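Local coordinates for protein glutamine synthetase (Helicobacter pylori, PDB 5ZLI) that belongs to the glutamine synthetase I beta family, joining a beta-Grasp domain to a larger catalytic domain in each of twelve subunits, at residues F29-I34 with N39-S44; N290-E295 with S301-H306. All blocks are in the same frame, centred on the assembly; numbering follows the deposited sequence.

Contact 1: F29-I34 with N39-S44; sequences FRFSDI and NHIAYS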
loop_
_atom_site.group_PDB
_atom_site.type_symbol
_atom_site.label_atom_id
_atom_site.label_comp_id
_atom_site.label_asym_id
_atom_site.label_seq_id
_atom_site.Cartn_x
_atom_site.Cartn_y
_atom_site.Cartn_z
ATOM N N PHE B 29 -42.243 -26.577 9.798
ATOM C CA PHE B 29 -42.904 -27.470 8.858
ATOM C C PHE B 29 -42.091 -27.471 7.586
ATOM O O PHE B 29 -41.958 -26.427 6.943
ATOM C CB PHE B 29 -44.327 -27.013 8.569
ATOM C CG PHE B 29 -45.174 -26.920 9.778
ATOM C CD1 PHE B 29 -45.432 -28.045 10.523
ATOM C CD2 PHE B 29 -45.749 -25.732 10.156
ATOM C CE1 PHE B 29 -46.225 -27.994 11.668
ATOM C CE2 PHE B 29 -46.552 -25.667 11.289
ATOM C CZ PHE B 29 -46.787 -26.800 12.053
ATOM N N ARG B 30 -41.596 -28.631 7.183
ATOM C CA ARG B 30 -40.743 -28.687 6.012
ATOM C C ARG B 30 -41.358 -29.536 4.908
ATOM O O ARG B 30 -42.053 -30.527 5.170
ATOM C CB ARG B 30 -39.382 -29.182 6.383
ATOM C CG ARG B 30 -38.721 -28.203 7.274
ATOM C CD ARG B 30 -37.238 -28.365 7.258
ATOM N NE ARG B 30 -36.671 -27.438 8.214
ATOM C CZ ARG B 30 -35.421 -27.493 8.620
ATOM N NH1 ARG B 30 -34.646 -28.453 8.142
ATOM N NH2 ARG B 30 -34.964 -26.608 9.506
ATOM N N PHE B 31 -41.126 -29.103 3.671
ATOM C CA PHE B 31 -41.763 -29.696 2.511
ATOM C C PHE B 31 -40.859 -29.479 1.315
ATOM O O PHE B 31 -40.061 -28.544 1.290
ATOM C CB PHE B 31 -43.165 -29.117 2.253
ATOM C CG PHE B 31 -43.183 -27.637 1.956
ATOM C CD1 PHE B 31 -43.152 -26.706 2.985
ATOM C CD2 PHE B 31 -43.250 -27.171 0.644
ATOM C CE1 PHE B 31 -43.185 -25.327 2.710
ATOM C CE2 PHE B 31 -43.280 -25.774 0.358
ATOM C CZ PHE B 31 -43.252 -24.860 1.385
ATOM N N SER B 32 -40.954 -30.376 0.347
ATOM C CA SER B 32 -40.052 -30.408 -0.787
ATOM C C SER B 32 -40.822 -30.020 -2.036
ATOM O O SER B 32 -41.820 -30.665 -2.373
ATOM C CB SER B 32 -39.430 -31.799 -0.923
ATOM O OG SER B 32 -39.059 -32.296 0.364
ATOM N N ASP B 33 -40.375 -28.961 -2.705
ATOM C CA ASP B 33 -40.903 -28.627 -4.022
ATOM C C ASP B 33 -40.390 -29.649 -5.028
ATOM O O ASP B 33 -39.704 -30.609 -4.673
ATOM C CB ASP B 33 -40.556 -27.180 -4.416
ATOM C CG ASP B 33 -39.066 -26.952 -4.781
ATOM O OD1 ASP B 33 -38.142 -27.681 -4.335
ATOM O OD2 ASP B 33 -38.830 -26.000 -5.560
ATOM N N ILE B 34 -40.765 -29.477 -6.299
ATOM C CA ILE B 34 -40.390 -30.452 -7.326
ATOM C C ILE B 34 -38.874 -30.557 -7.457
ATOM O O ILE B 34 -38.330 -31.660 -7.551
ATOM C CB ILE B 34 -41.066 -30.113 -8.666
ATOM C CG1 ILE B 34 -42.568 -30.279 -8.539
ATOM C CG2 ILE B 34 -40.550 -31.014 -9.821
ATOM C CD1 ILE B 34 -43.284 -29.775 -9.764
ATOM N N ASN B 39 -38.012 -26.757 1.903
ATOM C CA ASN B 39 -38.539 -25.456 2.275
ATOM C C ASN B 39 -39.147 -25.544 3.665
ATOM O O ASN B 39 -39.449 -26.636 4.146
ATOM C CB ASN B 39 -39.572 -24.952 1.267
ATOM C CG ASN B 39 -38.981 -24.703 -0.095
ATOM O OD1 ASN B 39 -38.651 -23.576 -0.420
ATOM N ND2 ASN B 39 -38.852 -25.750 -0.908
ATOM N N HIS B 40 -39.217 -24.407 4.365
ATOM C CA HIS B 40 -39.780 -24.427 5.713
ATOM C C HIS B 40 -40.563 -23.155 6.016
ATOM O O HIS B 40 -40.417 -22.114 5.364
ATOM C CB HIS B 40 -38.708 -24.641 6.789
ATOM C CG HIS B 40 -37.810 -23.463 7.010
ATOM N ND1 HIS B 40 -37.576 -22.932 8.259
ATOM C CD2 HIS B 40 -37.100 -22.708 6.141
ATOM C CE1 HIS B 40 -36.752 -21.906 8.154
ATOM N NE2 HIS B 40 -36.450 -21.747 6.878
ATOM N N ILE B 41 -41.391 -23.272 7.045
ATOM C CA ILE B 41 -42.217 -22.204 7.586
ATOM C C ILE B 41 -42.400 -22.511 9.063
ATOM O O ILE B 41 -42.861 -23.591 9.433
ATOM C CB ILE B 41 -43.561 -22.084 6.842
ATOM C CG1 ILE B 41 -44.566 -21.285 7.666
ATOM C CG2 ILE B 41 -44.090 -23.414 6.483
ATOM C CD1 ILE B 41 -45.889 -21.067 6.972
ATOM N N ALA B 42 -41.996 -21.593 9.915
ATOM C CA ALA B 42 -41.961 -21.861 11.337
ATOM C C ALA B 42 -43.184 -21.235 11.983
ATOM O O ALA B 42 -43.574 -20.116 11.644
ATOM C CB ALA B 42 -40.683 -21.321 11.975
ATOM N N TYR B 43 -43.827 -21.986 12.868
ATOM C CA TYR B 43 -44.928 -21.468 13.668
ATOM C C TYR B 43 -44.462 -21.340 15.102
ATOM O O TYR B 43 -43.794 -22.233 15.626
ATOM C CB TYR B 43 -46.170 -22.355 13.612
ATOM C CG TYR B 43 -47.215 -21.958 12.578
ATOM C CD1 TYR B 43 -47.184 -22.460 11.265
ATOM C CD2 TYR B 43 -48.261 -21.104 12.926
ATOM C CE1 TYR B 43 -48.162 -22.106 10.335
ATOM C CE2 TYR B 43 -49.233 -20.742 12.002
ATOM C CZ TYR B 43 -49.181 -21.246 10.713
ATOM O OH TYR B 43 -50.161 -20.875 9.823
ATOM N N SER B 44 -44.765 -20.203 15.703
ATOM C CA SER B 44 -44.538 -20.032 17.119
ATOM C C SER B 44 -45.372 -21.067 17.847
ATOM O O SER B 44 -46.605 -21.066 17.728
ATOM C CB SER B 44 -44.951 -18.604 17.515
ATOM O OG SER B 44 -44.581 -18.232 18.843
#
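The F31 ring carries CB of N39 over one face, 3.9 Å from the F31 centroid to N39 CB and displaced toward the rim, while CG2 of I41 lies at its edge. This CH-pi contact depends on the first torsion of F31, which sets CG between the backbone N and the carbonyl carbon; the chi1 of 62° turns the ring toward N39, where one face meets CB. F29 meets Y43 rim to rim, F29 CE2 lying 3.3 Å from Y43 CD1 with the planes 64° apart. F29, F31 and I41 are the apolar groups of this buried sheet face, while N39 offers its CB to F31 and keeps its amide for the second subunit, whose M191 N binds OD1.

The backbones form an antiparallel hairpin in which F29 with I41 and F31 with N39 are hydrogen-bonded pairs. N39 N gives the shortest bond, 2.8 Å to F31 O, while F31 N returns one of 3.0 Å to N39 O. Between the two hydrogen-bonded pairs lies the non-hydrogen-bonded pair R30 and H40 on the other face, where the aliphatic part of the arginine runs beside the imidazole stem, R30 CG 3.6 Å from H40 CB. D28 binds the polar ends of both, and D87 forms a second salt bridge with R30.

Within the beta-Grasp domain, strand 94-103 flanks strand 26-32, and I57 of strand 57-60 packs on F29, I41 and Y43.

Contact 2: N290-E295 with S301-H306; sequences NLFSGE and SEFALH
F292 O receives S301 N in a 2.6 Å hydrogen bond, the donor lying above the carbonyl plane, and this brings the type I beta turn N290-S293 against the start of helix 302-313. S301 is the N-cap of that helix, a place where serine suits because its short side chain can accept from a backbone N-H of the first turn, here that of A304; the position of OG is less sure in the model. N290 makes an Asx turn as well, its OD1 accepting from F292 N at 2.9 Å, and S293 OG joins S293 N in binding N290 O. Asparagine and serine thus give the loop side-chain bonds in addition to its backbone turn.

Three apolar contacts close the junction. L291 reaches over one face of the F303 ring, its CD2 lying 3.6 Å from the F303 centroid and offset toward the rim. F303 has its CG anti to the backbone N (chi1 -178°), which extends the ring from the first helical turn toward the leucine. A304 CB makes a CH-pi contact over one face of F292, 3.7 Å from the F292 centroid and offset toward the rim. The F292 ring also meets F307 edge-to-face and packs on V282 and V284 of strand 278-286. At the edge of this same phenyl group, near its plane, lies F303 CE2, 4.1 Å from F292 CE1.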
loop_
_atom_site.group_PDB
_atom_site.type_symbol
_atom_site.label_atom_id
_atom_site.label_comp_id
_atom_site.label_asym_id
_atom_site.label_seq_id
_atom_site.Cartn_x
_atom_site.Cartn_y
_atom_site.Cartn_z
ATOM N N ASN B 290 -37.293 -61.850 1.061
ATOM C CA ASN B 290 -36.632 -60.903 0.183
ATOM C C ASN B 290 -36.767 -61.430 -1.234
ATOM O O ASN B 290 -36.008 -62.307 -1.648
ATOM C CB ASN B 290 -35.175 -60.720 0.587
ATOM C CG ASN B 290 -34.467 -59.673 -0.251
ATOM O OD1 ASN B 290 -34.893 -59.348 -1.359
ATOM N ND2 ASN B 290 -33.396 -59.107 0.294
ATOM N N LEU B 291 -37.636 -60.799 -2.020
ATOM C CA LEU B 291 -37.922 -61.342 -3.336
ATOM C C LEU B 291 -36.754 -61.204 -4.304
ATOM O O LEU B 291 -36.792 -61.811 -5.382
ATOM C CB LEU B 291 -39.168 -60.689 -3.943
ATOM C CG LEU B 291 -40.569 -61.101 -3.481
ATOM C CD1 LEU B 291 -40.723 -60.905 -2.014
ATOM C CD2 LEU B 291 -41.614 -60.339 -4.234
ATOM N N PHE B 292 -35.708 -60.469 -3.942
ATOM C CA PHE B 292 -34.593 -60.291 -4.856
ATOM C C PHE B 292 -33.608 -61.432 -4.777
ATOM O O PHE B 292 -32.874 -61.673 -5.733
ATOM C CB PHE B 292 -33.873 -58.979 -4.560
ATOM C CG PHE B 292 -34.414 -57.821 -5.329
ATOM C CD1 PHE B 292 -35.766 -57.752 -5.632
ATOM C CD2 PHE B 292 -33.577 -56.814 -5.772
ATOM C CE1 PHE B 292 -36.282 -56.697 -6.357
ATOM C CE2 PHE B 292 -34.087 -55.744 -6.496
ATOM C CZ PHE B 292 -35.451 -55.690 -6.784
ATOM N N SER B 293 -33.597 -62.150 -3.670
ATOM C CA SER B 293 -32.716 -63.288 -3.487
ATOM C C SER B 293 -33.334 -64.550 -4.079
ATOM O O SER B 293 -34.487 -64.885 -3.803
ATOM C CB SER B 293 -32.442 -63.478 -2.005
ATOM O OG SER B 293 -33.651 -63.789 -1.351
ATOM N N GLY B 294 -32.543 -65.260 -4.856
ATOM C CA GLY B 294 -32.966 -66.511 -5.424
ATOM C C GLY B 294 -31.730 -67.194 -5.935
ATOM O O GLY B 294 -30.614 -66.841 -5.543
ATOM N N GLU B 295 -31.916 -68.137 -6.869
ATOM C CA GLU B 295 -30.753 -68.826 -7.424
ATOM C C GLU B 295 -30.721 -68.780 -8.946
ATOM O O GLU B 295 -29.891 -69.453 -9.562
ATOM C CB GLU B 295 -30.632 -70.271 -6.896
ATOM C CG GLU B 295 -30.450 -70.350 -5.356
ATOM C CD GLU B 295 -29.011 -69.978 -4.901
ATOM O OE1 GLU B 295 -28.054 -70.639 -5.370
ATOM O OE2 GLU B 295 -28.836 -69.029 -4.085
ATOM N N SER B 301 -33.056 -63.357 -7.703
ATOM C CA SER B 301 -34.196 -64.100 -8.203
ATOM C C SER B 301 -34.604 -63.646 -9.601
ATOM O O SER B 301 -34.253 -62.558 -10.066
ATOM C CB SER B 301 -35.363 -63.980 -7.218
ATOM O OG SER B 301 -35.667 -62.631 -6.904
ATOM N N GLU B 302 -35.327 -64.534 -10.290
ATOM C CA GLU B 302 -36.017 -64.150 -11.523
ATOM C C GLU B 302 -36.802 -62.857 -11.307
ATOM O O GLU B 302 -36.758 -61.943 -12.133
ATOM C CB GLU B 302 -36.931 -65.306 -11.973
ATOM C CG GLU B 302 -38.071 -64.958 -12.935
ATOM C CD GLU B 302 -39.161 -66.056 -13.001
ATOM O OE1 GLU B 302 -38.927 -67.173 -12.473
ATOM O OE2 GLU B 302 -40.251 -65.798 -13.579
ATOM N N PHE B 303 -37.479 -62.754 -10.163
ATOM C CA PHE B 303 -38.213 -61.544 -9.819
ATOM C C PHE B 303 -37.304 -60.318 -9.862
ATOM O O PHE B 303 -37.660 -59.287 -10.447
ATOM C CB PHE B 303 -38.832 -61.725 -8.433
ATOM C CG PHE B 303 -39.652 -60.564 -7.971
ATOM C CD1 PHE B 303 -40.968 -60.423 -8.380
ATOM C CD2 PHE B 303 -39.119 -59.611 -7.127
ATOM C CE1 PHE B 303 -41.741 -59.348 -7.954
ATOM C CE2 PHE B 303 -39.885 -58.530 -6.699
ATOM C CZ PHE B 303 -41.198 -58.404 -7.119
ATOM N N ALA B 304 -36.124 -60.412 -9.235
ATOM C CA ALA B 304 -35.162 -59.307 -9.243
ATOM C C ALA B 304 -34.612 -59.035 -10.637
ATOM O O ALA B 304 -34.413 -57.876 -11.012
ATOM C CB ALA B 304 -34.019 -59.578 -8.271
ATOM N N LEU B 305 -34.308 -60.083 -11.405
ATOM C CA LEU B 305 -33.735 -59.845 -12.726
ATOM C C LEU B 305 -34.745 -59.223 -13.673
ATOM O O LEU B 305 -34.365 -58.448 -14.559
ATOM C CB LEU B 305 -33.216 -61.142 -13.338
ATOM C CG LEU B 305 -31.844 -61.588 -12.887
ATOM C CD1 LEU B 305 -31.734 -63.071 -13.109
ATOM C CD2 LEU B 305 -30.815 -60.830 -13.687
ATOM N N HIS B 306 -36.027 -59.561 -13.509
ATOM C CA HIS B 306 -37.073 -58.879 -14.255
ATOM C C HIS B 306 -37.207 -57.438 -13.782
ATOM O O HIS B 306 -37.344 -56.519 -14.600
ATOM C CB HIS B 306 -38.390 -59.656 -14.138
ATOM C CG HIS B 306 -38.412 -60.937 -14.926
ATOM N ND1 HIS B 306 -37.806 -61.069 -16.159
ATOM C CD2 HIS B 306 -38.944 -62.147 -14.639
ATOM C CE1 HIS B 306 -37.971 -62.302 -16.599
ATOM N NE2 HIS B 306 -38.656 -62.977 -15.693
#

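How the contacts relate
Contact 1 is a buried strand pairing in the beta-Grasp region, whereas contact 2 is a partly buried loop-to-helix junction in the catalytic region. They share no secondary-structure element and lie on opposite sides of the chain's centre, with centres about 39 Å apart and nearest atoms about 24 Å apart. Both use CH-pi packing, but the backbone chemistry differs: a ladder of four hydrogen bonds holds 29-34 to 39-44, while a single one links 290-295 to 301-306, supplemented by turn bonds within 290-295 and a less certain N-cap bond within 301-306. Contact 1 also reaches a second subunit, whereas no other chain of the assembly touches the segments of contact 2.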